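Local coordinates for protein glycinin A3B4 subunit (Glycine max, PDB 2D5F) that serves as a seed storage protein of the 11S globulin (bicupin) family, its subunits building up the hexamer of mature glycinin, at the interface of chains A and B and the interface of chains A and C. Sequence-based numbering; all coordinates share one arbitrary frame. Chains: chain A/B/C, glycinin A3B4 subunit.

Contact 1: the interface of chains A and B. Residues chain A 426-427; chain B 63-64, 128, 153-156.
A:Gln426 reaches into the backbone of B:Asn153 to B:Gln155 and uses both ends of its amide there. It sits in the loop between strands 421-424 and 429-435, in the second cupin region of chain A, and meets loops of the first cupin region of chain B, which suggests a head-to-tail arrangement of the subunits. The amide oxygen OE1 takes the backbone N of B:Gln155 at 2.7 Å, with the donor in the carbonyl plane. On the other end, NE2 gives a hydrogen to the backbone O of B:Asn153, 3.1 Å away, and that oxygen lies close to the amide plane. CG stands anti to the backbone N (chi1 170°) and the chain runs on extended, which carries the amide this far; gripped at two points, its rotation is fixed. Behind this pair, B:Asn154 OD1 accepts the N of B:Leu156 at 3.1 Å from above the carbonyl plane, which may help to hold the loop.

Apolar packing is lighter: CB of A:Gln426 rests 4.0 Å from CD2 of B:Leu156. CG of A:Asn427 packs on CB of B:Pro64 at 3.7 Å, but its OD1, 2.8 Å from the ring nitrogen N of B:Pro64, is doubtfully placed, since that nitrogen has no hydrogen to give.

Contact 2: the interface of chains A and B. Residues chain A 382, 429, 455, 459, 471; chain B 165, 204-205, 208, 213, 217.
A:Ile455, the first residue of helix 455-461, pushes its side chain between B:Phe217, B:Leu205 and B:Leu165, and it is worth following outward. CB already lies 4.1 Å from CZ of B:Phe217. From there the branches part: CG2, anti to the backbone N, turns to the far end of the phenyl ring, 3.7 Å from CZ. CG1 takes the other way (chi1 -69°), running antiparallel past B:Leu165 and touching its CD2 at 4.2 Å. At the tip, the methyl CD1 meets CD2 of B:Leu205 at 3.5 Å, tighter than usual packing, with the B:Leu165 methyl also beside it.

One helical turn on, A:Phe459 sets its CE1 edge over the centre of the B:Phe217 ring, the planes 77° apart, an edge-to-face stack that covers one face of that ring. At the other end A:Val429 parts its methyls, CG2 going to CB of B:Val204 at 3.6 Å and CG1 to CE2 of B:Phe208, 3.8 Å away. The polar exception is A:Tyr471, whose phenol OH gives its hydrogen to the backbone O of B:Leu165 at 2.6 Å, coming from well above the carbonyl plane; CD1 of B:Leu205 lies against the same phenol. Greasy side chains from both subunits thus interlock, and the patch probably supplies much of the apolar hold between neighbours within one trimer.

Contact 3: the interface of chains A and C. Residues chain A 342-344, 454; chain C 88-89, 323-324.
C:Thr88 packs both of its branches against chain A, and this is the tight half of the contact. Its hydroxyl OG1 gives a short hydrogen bond, 2.5 Å, to the backbone O of A:Asp342, arriving nearly along the C=O axis. The rotamer (chi1 64°) sends OG1 there while the methyl CG2 lies against one face of the A:Phe343 ring, near its rim, 3.5 Å from CE1. Beside it, the N of A:Tyr344 donates to the O of C:Thr88 at 3.0 Å, part of a parallel beta bridge pairing A:Tyr344 with C:Phe89. CB of A:Tyr344 sits over the centre of the C:Phe89 ring, a CH-pi contact 4.0 Å from the centroid.

The ring of A:Phe343 lies across both residues: C:Thr88 is under its CD1/CE1 side, and CB of C:Glu323 is on the same side of the plane, 3.4 Å from CZ at the tip. An alanine here would probably open a gap over C:Thr88 and C:Glu323, leaving the threonine methyl and the glutamate CB uncovered.

Past C:Glu323 the fit turns looser and wet. The glutamate bends at chi2 (98°), and its carboxylate OE1 meets the phenol of A:Tyr454 through water 1, which lies 2.5 Å from the tyrosine OH. C:Glu324 merely brushes the phenyl ring. The whole A-C interface is two-fold, so the patch occurs twice, and it may help to join the two trimers of the hexamer.

Contact 4: the interface of chains A and B. Residues chain A 473, 477, 480-481, 484; chain B 217-219, 223.
B:Asn218 adopts a left-handed helical backbone (phi 51°, psi 46°), and its carbonyl faces A:Gln480 on helix 475-483. In this bicupin of the 11S globulin family, that helix of one subunit lies against the turn and the helix 221-226 of the next.

B:Thr223 packs against A:Leu473 and A:Gln477, splitting its branches between the two residues. The methyl CG2, anti to the backbone N, packs on CD2 of A:Leu473 at 3.9 Å. The hydroxyl OG1 sits alongside the extended chain of A:Gln477, 3.5 Å from its CG, and receives a weak, bent hydrogen bond from the amide NE2, 3.3 Å long. An alanine at A:Gln477 would probably leave the hydroxyl of B:Thr223 without this donor and strip away the methylene cover alongside it.

One turn further, CD2 of A:Leu481 touches CB of B:Phe217 at 4.0 Å. CG of A:Gln480 lies near OG1 of B:Thr219, while its modelled OE1 stands 2.9 Å from the O of B:Asn218. Both atoms can only accept, so the amide may be built turned over; its short approach to A:Gln484 is doubtful too. Water 2 sits among three backbone carbonyls, 2.7 Å from the O of A:Gln484, near the O of A:Gln480 and 3.0 Å from the O of B:Phe217 across the boundary; with two hydrogens it can donate to no more than two of them at a time.

Contact 1: the interface of chains A and B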
loop_
_atom_site.group_PDB
_atom_site.type_symbol
_atom_site.label_atom_id
_atom_site.label_comp_id
_atom_site.label_asym_id
_atom_site.label_seq_id
_atom_site.Cartn_x
_atom_site.Cartn_y
_atom_site.Cartn_z
ATOM N N GLN A 426 6.811 6.133 26.034
ATOM C CA GLN A 426 6.365 7.019 24.977
ATOM C C GLN A 426 5.931 8.378 25.531
ATOM O O GLN A 426 5.209 8.451 26.535
ATOM C CB GLN A 426 5.196 6.367 24.241
ATOM C CG GLN A 426 4.460 7.273 23.255
ATOM C CD GLN A 426 3.278 6.561 22.615
ATOM O OE1 GLN A 426 2.807 5.542 23.128
ATOM N NE2 GLN A 426 2.781 7.101 21.500
ATOM N N ASN A 427 6.384 9.442 24.867
ATOM C CA ASN A 427 6.055 10.831 25.222
ATOM C C ASN A 427 6.749 11.409 26.455
ATOM O O ASN A 427 6.706 12.624 26.671
ATOM C CB ASN A 427 4.531 11.020 25.363
ATOM C CG ASN A 427 3.821 11.180 24.015
ATOM O OD1 ASN A 427 2.664 11.599 23.966
ATOM N ND2 ASN A 427 4.506 10.842 22.925
ATOM N N SER B 63 -0.217 14.811 23.561
ATOM C CA SER B 63 -0.696 13.585 24.186
ATOM C C SER B 63 -0.344 12.386 23.292
ATOM O O SER B 63 -0.288 12.508 22.068
ATOM C CB SER B 63 -2.210 13.668 24.407
ATOM O OG SER B 63 -2.538 14.743 25.277
ATOM N N PRO B 64 -0.111 11.212 23.900
ATOM C CA PRO B 64 0.248 9.972 23.202
ATOM C C PRO B 64 -0.844 9.292 22.380
ATOM O O PRO B 64 -0.788 8.085 22.142
ATOM C CB PRO B 64 0.744 9.083 24.334
ATOM C CG PRO B 64 -0.180 9.470 25.458
ATOM C CD PRO B 64 -0.201 10.983 25.357
ATOM N N GLY B 128 1.641 12.772 20.015
ATOM C CA GLY B 128 2.966 13.305 20.284
ATOM C C GLY B 128 3.319 14.664 19.718
ATOM O O GLY B 128 4.368 15.201 20.042
ATOM N N ASN B 153 -1.891 3.558 18.429
ATOM C CA ASN B 153 -0.611 4.268 18.536
ATOM C C ASN B 153 -0.232 4.570 19.983
ATOM O O ASN B 153 0.925 4.881 20.277
ATOM C CB ASN B 153 -0.665 5.592 17.775
ATOM C CG ASN B 153 -1.200 6.733 18.629
ATOM O OD1 ASN B 153 -0.581 7.136 19.618
ATOM N ND2 ASN B 153 -2.353 7.255 18.251
ATOM N N ASN B 154 -1.208 4.523 20.880
ATOM C CA ASN B 154 -0.943 4.794 22.282
ATOM C C ASN B 154 -0.356 3.523 22.894
ATOM O O ASN B 154 -1.070 2.556 23.117
ATOM C CB ASN B 154 -2.242 5.185 22.994
ATOM C CG ASN B 154 -2.046 5.435 24.480
ATOM O OD1 ASN B 154 -0.917 5.579 24.959
ATOM N ND2 ASN B 154 -3.146 5.498 25.214
ATOM N N GLN B 155 0.951 3.527 23.149
ATOM C CA GLN B 155 1.605 2.350 23.715
ATOM C C GLN B 155 1.802 2.432 25.228
ATOM O O GLN B 155 2.494 1.599 25.816
ATOM C CB GLN B 155 2.952 2.114 23.026
ATOM C CG GLN B 155 2.891 2.177 21.512
ATOM C CD GLN B 155 4.182 1.739 20.857
ATOM O OE1 GLN B 155 5.268 2.078 21.312
ATOM N NE2 GLN B 155 4.068 0.987 19.771
ATOM N N LEU B 156 1.201 3.439 25.858
ATOM C CA LEU B 156 1.304 3.587 27.310
ATOM C C LEU B 156 0.174 2.754 27.916
ATOM O O LEU B 156 0.306 1.545 28.090
ATOM C CB LEU B 156 1.174 5.063 27.702
ATOM C CG LEU B 156 2.304 5.964 27.186
ATOM C CD1 LEU B 156 2.052 7.412 27.570
ATOM C CD2 LEU B 156 3.631 5.490 27.766
#

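Contact 2: the interface of chains A and B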
loop_
_atom_site.group_PDB
_atom_site.type_symbol
_atom_site.label_atom_id
_atom_site.label_comp_id
_atom_site.label_asym_id
_atom_site.label_seq_id
_atom_site.Cartn_x
_atom_site.Cartn_y
_atom_site.Cartn_z
ATOM N N PRO A 382 16.710 17.860 26.035
ATOM C CA PRO A 382 15.355 17.342 26.251
ATOM C C PRO A 382 14.601 16.970 24.985
ATOM O O PRO A 382 14.337 17.821 24.132
ATOM C CB PRO A 382 14.675 18.473 27.012
ATOM C CG PRO A 382 15.796 19.004 27.848
ATOM C CD PRO A 382 16.938 19.062 26.861
ATOM N N VAL A 429 9.636 12.951 28.530
ATOM C CA VAL A 429 10.775 13.736 28.080
ATOM C C VAL A 429 12.057 13.246 28.728
ATOM O O VAL A 429 12.123 13.045 29.937
ATOM C CB VAL A 429 10.563 15.225 28.383
ATOM C CG1 VAL A 429 11.712 16.047 27.814
ATOM C CG2 VAL A 429 9.231 15.672 27.798
ATOM N N ILE A 455 12.996 19.635 22.267
ATOM C CA ILE A 455 12.418 20.915 22.634
ATOM C C ILE A 455 13.012 22.150 21.983
ATOM O O ILE A 455 12.273 23.073 21.664
ATOM C CB ILE A 455 12.364 21.047 24.174
ATOM C CG1 ILE A 455 11.320 20.056 24.711
ATOM C CG2 ILE A 455 11.976 22.459 24.582
ATOM C CD1 ILE A 455 11.199 19.995 26.235
ATOM N N PHE A 459 10.762 25.131 20.089
ATOM C CA PHE A 459 10.749 26.576 20.308
ATOM C C PHE A 459 10.789 27.295 18.965
ATOM O O PHE A 459 10.090 28.291 18.758
ATOM C CB PHE A 459 11.967 27.015 21.138
ATOM C CG PHE A 459 11.945 26.535 22.564
ATOM C CD1 PHE A 459 13.133 26.205 23.212
ATOM C CD2 PHE A 459 10.749 26.422 23.262
ATOM C CE1 PHE A 459 13.130 25.769 24.533
ATOM C CE2 PHE A 459 10.736 25.986 24.590
ATOM C CZ PHE A 459 11.926 25.659 25.224
ATOM N N TYR A 471 5.886 31.519 28.701
ATOM C CA TYR A 471 6.907 31.499 29.738
ATOM C C TYR A 471 7.179 32.844 30.405
ATOM O O TYR A 471 8.109 32.957 31.203
ATOM C CB TYR A 471 8.217 30.968 29.158
ATOM C CG TYR A 471 8.120 29.589 28.542
ATOM C CD1 TYR A 471 8.099 29.422 27.154
ATOM C CD2 TYR A 471 8.078 28.447 29.345
ATOM C CE1 TYR A 471 8.044 28.145 26.579
ATOM C CE2 TYR A 471 8.020 27.163 28.779
ATOM C CZ TYR A 471 8.005 27.026 27.398
ATOM O OH TYR A 471 7.960 25.773 26.838
ATOM N N LEU B 165 4.181 21.736 27.705
ATOM C CA LEU B 165 5.529 22.222 27.464
ATOM C C LEU B 165 5.766 23.526 28.215
ATOM O O LEU B 165 6.906 23.967 28.365
ATOM C CB LEU B 165 5.740 22.442 25.963
ATOM C CG LEU B 165 5.876 21.140 25.168
ATOM C CD1 LEU B 165 5.634 21.391 23.687
ATOM C CD2 LEU B 165 7.258 20.553 25.419
ATOM N N VAL B 204 6.484 19.623 31.491
ATOM C CA VAL B 204 7.578 18.675 31.380
ATOM C C VAL B 204 8.899 19.394 31.647
ATOM O O VAL B 204 9.855 18.789 32.132
ATOM C CB VAL B 204 7.608 17.998 29.977
ATOM C CG1 VAL B 204 6.315 17.213 29.767
ATOM C CG2 VAL B 204 7.779 19.047 28.874
ATOM N N LEU B 205 8.946 20.691 31.355
ATOM C CA LEU B 205 10.170 21.456 31.579
ATOM C C LEU B 205 10.447 21.710 33.061
ATOM O O LEU B 205 11.598 21.889 33.454
ATOM C CB LEU B 205 10.118 22.789 30.824
ATOM C CG LEU B 205 10.275 22.676 29.306
ATOM C CD1 LEU B 205 10.161 24.042 28.667
ATOM C CD2 LEU B 205 11.613 22.047 28.984
ATOM N N PHE B 208 12.996 19.548 35.034
ATOM C CA PHE B 208 14.439 19.734 34.877
ATOM C C PHE B 208 14.872 20.926 35.727
ATOM O O PHE B 208 14.061 21.801 36.017
ATOM C CB PHE B 208 14.783 20.004 33.410
ATOM C CG PHE B 208 14.551 18.831 32.509
ATOM C CD1 PHE B 208 15.495 17.812 32.414
ATOM C CD2 PHE B 208 13.370 18.725 31.783
ATOM C CE1 PHE B 208 15.267 16.697 31.604
ATOM C CE2 PHE B 208 13.129 17.614 30.970
ATOM C CZ PHE B 208 14.077 16.600 30.881
ATOM N N LEU B 213 18.626 23.203 32.179
ATOM C CA LEU B 213 17.857 23.800 31.097
ATOM C C LEU B 213 18.710 24.893 30.450
ATOM O O LEU B 213 18.738 25.032 29.228
ATOM C CB LEU B 213 16.544 24.366 31.649
ATOM C CG LEU B 213 15.239 23.704 31.179
ATOM C CD1 LEU B 213 15.450 22.221 30.878
ATOM C CD2 LEU B 213 14.159 23.901 32.226
ATOM N N PHE B 217 19.730 24.454 26.458
ATOM C CA PHE B 217 19.265 25.434 25.493
ATOM C C PHE B 217 20.239 26.589 25.259
ATOM O O PHE B 217 19.887 27.579 24.616
ATOM C CB PHE B 217 17.918 25.986 25.966
ATOM C CG PHE B 217 16.889 24.920 26.258
ATOM C CD1 PHE B 217 16.008 25.056 27.331
ATOM C CD2 PHE B 217 16.777 23.796 25.442
ATOM C CE1 PHE B 217 15.029 24.093 27.587
ATOM C CE2 PHE B 217 15.801 22.829 25.689
ATOM C CZ PHE B 217 14.924 22.979 26.768
#

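Contact 3: the interface of chains A and C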
loop_
_atom_site.group_PDB
_atom_site.type_symbol
_atom_site.label_atom_id
_atom_site.label_comp_id
_atom_site.label_asym_id
_atom_site.label_seq_id
_atom_site.Cartn_x
_atom_site.Cartn_y
_atom_site.Cartn_z
ATOM N N ASP A 342 23.589 10.198 11.693
ATOM C CA ASP A 342 22.571 10.988 11.020
ATOM C C ASP A 342 22.559 12.400 11.605
ATOM O O ASP A 342 22.159 13.357 10.942
ATOM C CB ASP A 342 21.206 10.322 11.175
ATOM C CG ASP A 342 21.158 8.955 10.514
ATOM O OD1 ASP A 342 21.558 8.851 9.334
ATOM O OD2 ASP A 342 20.725 7.986 11.170
ATOM N N PHE A 343 23.003 12.506 12.856
ATOM C CA PHE A 343 23.116 13.774 13.586
ATOM C C PHE A 343 24.566 13.841 14.077
ATOM O O PHE A 343 25.115 12.834 14.531
ATOM C CB PHE A 343 22.192 13.786 14.801
ATOM C CG PHE A 343 20.769 14.156 14.493
ATOM C CD1 PHE A 343 20.409 15.486 14.303
ATOM C CD2 PHE A 343 19.780 13.181 14.444
ATOM C CE1 PHE A 343 19.080 15.844 14.074
ATOM C CE2 PHE A 343 18.446 13.528 14.216
ATOM C CZ PHE A 343 18.098 14.863 14.032
ATOM N N TYR A 344 25.189 15.010 14.006
ATOM C CA TYR A 344 26.582 15.116 14.444
ATOM C C TYR A 344 27.044 16.526 14.776
ATOM O O TYR A 344 26.806 17.473 14.033
ATOM C CB TYR A 344 27.511 14.529 13.371
ATOM C CG TYR A 344 28.996 14.596 13.696
ATOM C CD1 TYR A 344 29.905 15.122 12.775
ATOM C CD2 TYR A 344 29.497 14.093 14.898
ATOM C CE1 TYR A 344 31.275 15.145 13.038
ATOM C CE2 TYR A 344 30.865 14.105 15.171
ATOM C CZ TYR A 344 31.748 14.633 14.238
ATOM O OH TYR A 344 33.100 14.648 14.501
ATOM N N TYR A 454 12.913 17.243 19.681
ATOM C CA TYR A 454 13.651 17.847 20.777
ATOM C C TYR A 454 13.090 19.247 20.999
ATOM O O TYR A 454 12.734 19.947 20.050
ATOM C CB TYR A 454 15.158 17.861 20.505
ATOM C CG TYR A 454 15.613 18.535 19.236
ATOM C CD1 TYR A 454 16.341 19.726 19.285
ATOM C CD2 TYR A 454 15.369 17.958 17.985
ATOM C CE1 TYR A 454 16.820 20.324 18.127
ATOM C CE2 TYR A 454 15.844 18.549 16.818
ATOM C CZ TYR A 454 16.569 19.731 16.898
ATOM O OH TYR A 454 17.044 20.322 15.758
ATOM N N THR C 88 21.719 18.514 9.763
ATOM C CA THR C 88 22.019 17.769 10.987
ATOM C C THR C 88 23.490 17.640 11.361
ATOM O O THR C 88 23.816 17.119 12.429
ATOM C CB THR C 88 21.412 16.350 10.930
ATOM O OG1 THR C 88 22.023 15.613 9.864
ATOM C CG2 THR C 88 19.907 16.426 10.693
ATOM N N PHE C 89 24.374 18.080 10.474
ATOM C CA PHE C 89 25.810 18.050 10.738
ATOM C C PHE C 89 26.203 19.500 11.007
ATOM O O PHE C 89 26.224 20.325 10.097
ATOM C CB PHE C 89 26.574 17.521 9.519
ATOM C CG PHE C 89 26.730 16.017 9.494
ATOM C CD1 PHE C 89 25.685 15.181 9.883
ATOM C CD2 PHE C 89 27.924 15.439 9.067
ATOM C CE1 PHE C 89 25.828 13.793 9.851
ATOM C CE2 PHE C 89 28.076 14.052 9.030
ATOM C CZ PHE C 89 27.021 13.226 9.425
ATOM N N GLU C 323 14.165 14.334 10.093
ATOM C CA GLU C 323 15.605 14.094 10.023
ATOM C C GLU C 323 15.943 12.624 10.236
ATOM O O GLU C 323 16.942 12.129 9.710
ATOM C CB GLU C 323 16.366 14.885 11.093
ATOM C CG GLU C 323 15.906 16.302 11.350
ATOM C CD GLU C 323 14.992 16.394 12.556
ATOM O OE1 GLU C 323 15.088 17.394 13.299
ATOM O OE2 GLU C 323 14.176 15.469 12.753
ATOM N N GLU C 324 15.117 11.933 11.019
ATOM C CA GLU C 324 15.363 10.530 11.338
ATOM C C GLU C 324 15.009 9.538 10.241
ATOM O O GLU C 324 15.551 8.433 10.197
ATOM C CB GLU C 324 14.612 10.156 12.611
ATOM C CG GLU C 324 15.021 10.984 13.806
ATOM C CD GLU C 324 14.053 10.842 14.954
ATOM O OE1 GLU C 324 12.844 11.086 14.739
ATOM O OE2 GLU C 324 14.502 10.490 16.064
HETATM O O HOH W 1 16.691 19.318 13.453
#

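Contact 4: the interface of chains A and B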
loop_
_atom_site.group_PDB
_atom_site.type_symbol
_atom_site.label_atom_id
_atom_site.label_comp_id
_atom_site.label_asym_id
_atom_site.label_seq_id
_atom_site.Cartn_x
_atom_site.Cartn_y
_atom_site.Cartn_z
ATOM N N LEU A 473 8.365 35.616 29.078
ATOM C CA LEU A 473 9.690 36.041 28.644
ATOM C C LEU A 473 9.586 37.315 27.825
ATOM O O LEU A 473 8.519 37.636 27.295
ATOM C CB LEU A 473 10.346 34.950 27.792
ATOM C CG LEU A 473 10.776 33.670 28.516
ATOM C CD1 LEU A 473 11.172 32.596 27.508
ATOM C CD2 LEU A 473 11.936 33.988 29.446
ATOM N N GLN A 477 14.678 37.626 25.228
ATOM C CA GLN A 477 14.956 36.291 25.737
ATOM C C GLN A 477 14.428 35.231 24.768
ATOM O O GLN A 477 15.081 34.218 24.533
ATOM C CB GLN A 477 14.312 36.113 27.116
ATOM C CG GLN A 477 14.935 36.965 28.212
ATOM C CD GLN A 477 14.130 36.935 29.494
ATOM O OE1 GLN A 477 12.990 37.407 29.534
ATOM N NE2 GLN A 477 14.713 36.375 30.555
ATOM N N GLN A 480 16.580 34.718 22.047
ATOM C CA GLN A 480 17.709 33.931 22.525
ATOM C C GLN A 480 17.484 32.446 22.271
ATOM O O GLN A 480 18.299 31.786 21.625
ATOM C CB GLN A 480 17.905 34.161 24.026
ATOM C CG GLN A 480 18.889 33.201 24.681
ATOM C CD GLN A 480 20.285 33.340 24.113
ATOM O OE1 GLN A 480 21.164 32.521 24.382
ATOM N NE2 GLN A 480 20.497 34.387 23.326
ATOM N N LEU A 481 16.378 31.929 22.798
ATOM C CA LEU A 481 16.026 30.520 22.649
ATOM C C LEU A 481 15.986 30.053 21.202
ATOM O O LEU A 481 16.518 28.997 20.868
ATOM C CB LEU A 481 14.655 30.244 23.273
ATOM C CG LEU A 481 14.503 30.175 24.789
ATOM C CD1 LEU A 481 13.051 29.890 25.133
ATOM C CD2 LEU A 481 15.405 29.080 25.341
ATOM N N GLN A 484 19.890 31.546 19.036
ATOM C CA GLN A 484 21.247 31.441 19.580
ATOM C C GLN A 484 21.673 30.031 19.979
ATOM O O GLN A 484 20.913 29.282 20.602
ATOM C CB GLN A 484 21.436 32.383 20.776
ATOM C CG GLN A 484 22.047 33.733 20.404
ATOM C CD GLN A 484 23.052 34.227 21.439
ATOM O OE1 GLN A 484 22.727 34.383 22.617
ATOM N NE2 GLN A 484 24.282 34.476 20.999
ATOM N N PHE B 217 19.730 24.454 26.458
ATOM C CA PHE B 217 19.265 25.434 25.493
ATOM C C PHE B 217 20.239 26.589 25.259
ATOM O O PHE B 217 19.887 27.579 24.616
ATOM C CB PHE B 217 17.918 25.986 25.966
ATOM C CG PHE B 217 16.889 24.920 26.258
ATOM C CD1 PHE B 217 16.008 25.056 27.331
ATOM C CD2 PHE B 217 16.777 23.796 25.442
ATOM C CE1 PHE B 217 15.029 24.093 27.587
ATOM C CE2 PHE B 217 15.801 22.829 25.689
ATOM C CZ PHE B 217 14.924 22.979 26.768
ATOM N N ASN B 218 21.457 26.470 25.780
ATOM C CA ASN B 218 22.458 27.523 25.610
ATOM C C ASN B 218 21.868 28.876 26.014
ATOM O O ASN B 218 22.014 29.867 25.299
ATOM C CB ASN B 218 22.917 27.585 24.144
ATOM C CG ASN B 218 23.679 26.335 23.704
ATOM O OD1 ASN B 218 23.813 26.059 22.505
ATOM N ND2 ASN B 218 24.192 25.582 24.669
ATOM N N THR B 219 21.197 28.913 27.160
ATOM C CA THR B 219 20.584 30.148 27.636
ATOM C C THR B 219 21.050 30.468 29.060
ATOM O O THR B 219 21.684 29.634 29.710
ATOM C CB THR B 219 19.042 30.032 27.617
ATOM O OG1 THR B 219 18.461 31.322 27.827
ATOM C CG2 THR B 219 18.565 29.098 28.711
ATOM N N THR B 223 16.466 33.105 31.999
ATOM C CA THR B 223 15.509 32.583 31.030
ATOM C C THR B 223 15.114 31.159 31.410
ATOM O O THR B 223 13.928 30.820 31.435
ATOM C CB THR B 223 16.117 32.578 29.618
ATOM O OG1 THR B 223 16.412 33.925 29.230
ATOM C CG2 THR B 223 15.151 31.958 28.613
HETATM O O HOH W 2 19.612 30.061 22.871
#

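Contacts 1, 2 and 4 lie along the same A-B boundary: the centre of contact 2 is about 18 Å from that of contact 1 and about 11 Å from that of contact 4, and 1 and 4 are about 29 Å apart. B:Phe217 belongs to both 2 and 4, its ring serving one and its CB and carbonyl the other, so the two patches are continuous. Contact 3 faces a different neighbour, about 19 Å from contact 2, yet A:Tyr454 there directly precedes A:Ile455 of contact 2. Packing within a trimer and between trimers may therefore be mechanically coupled.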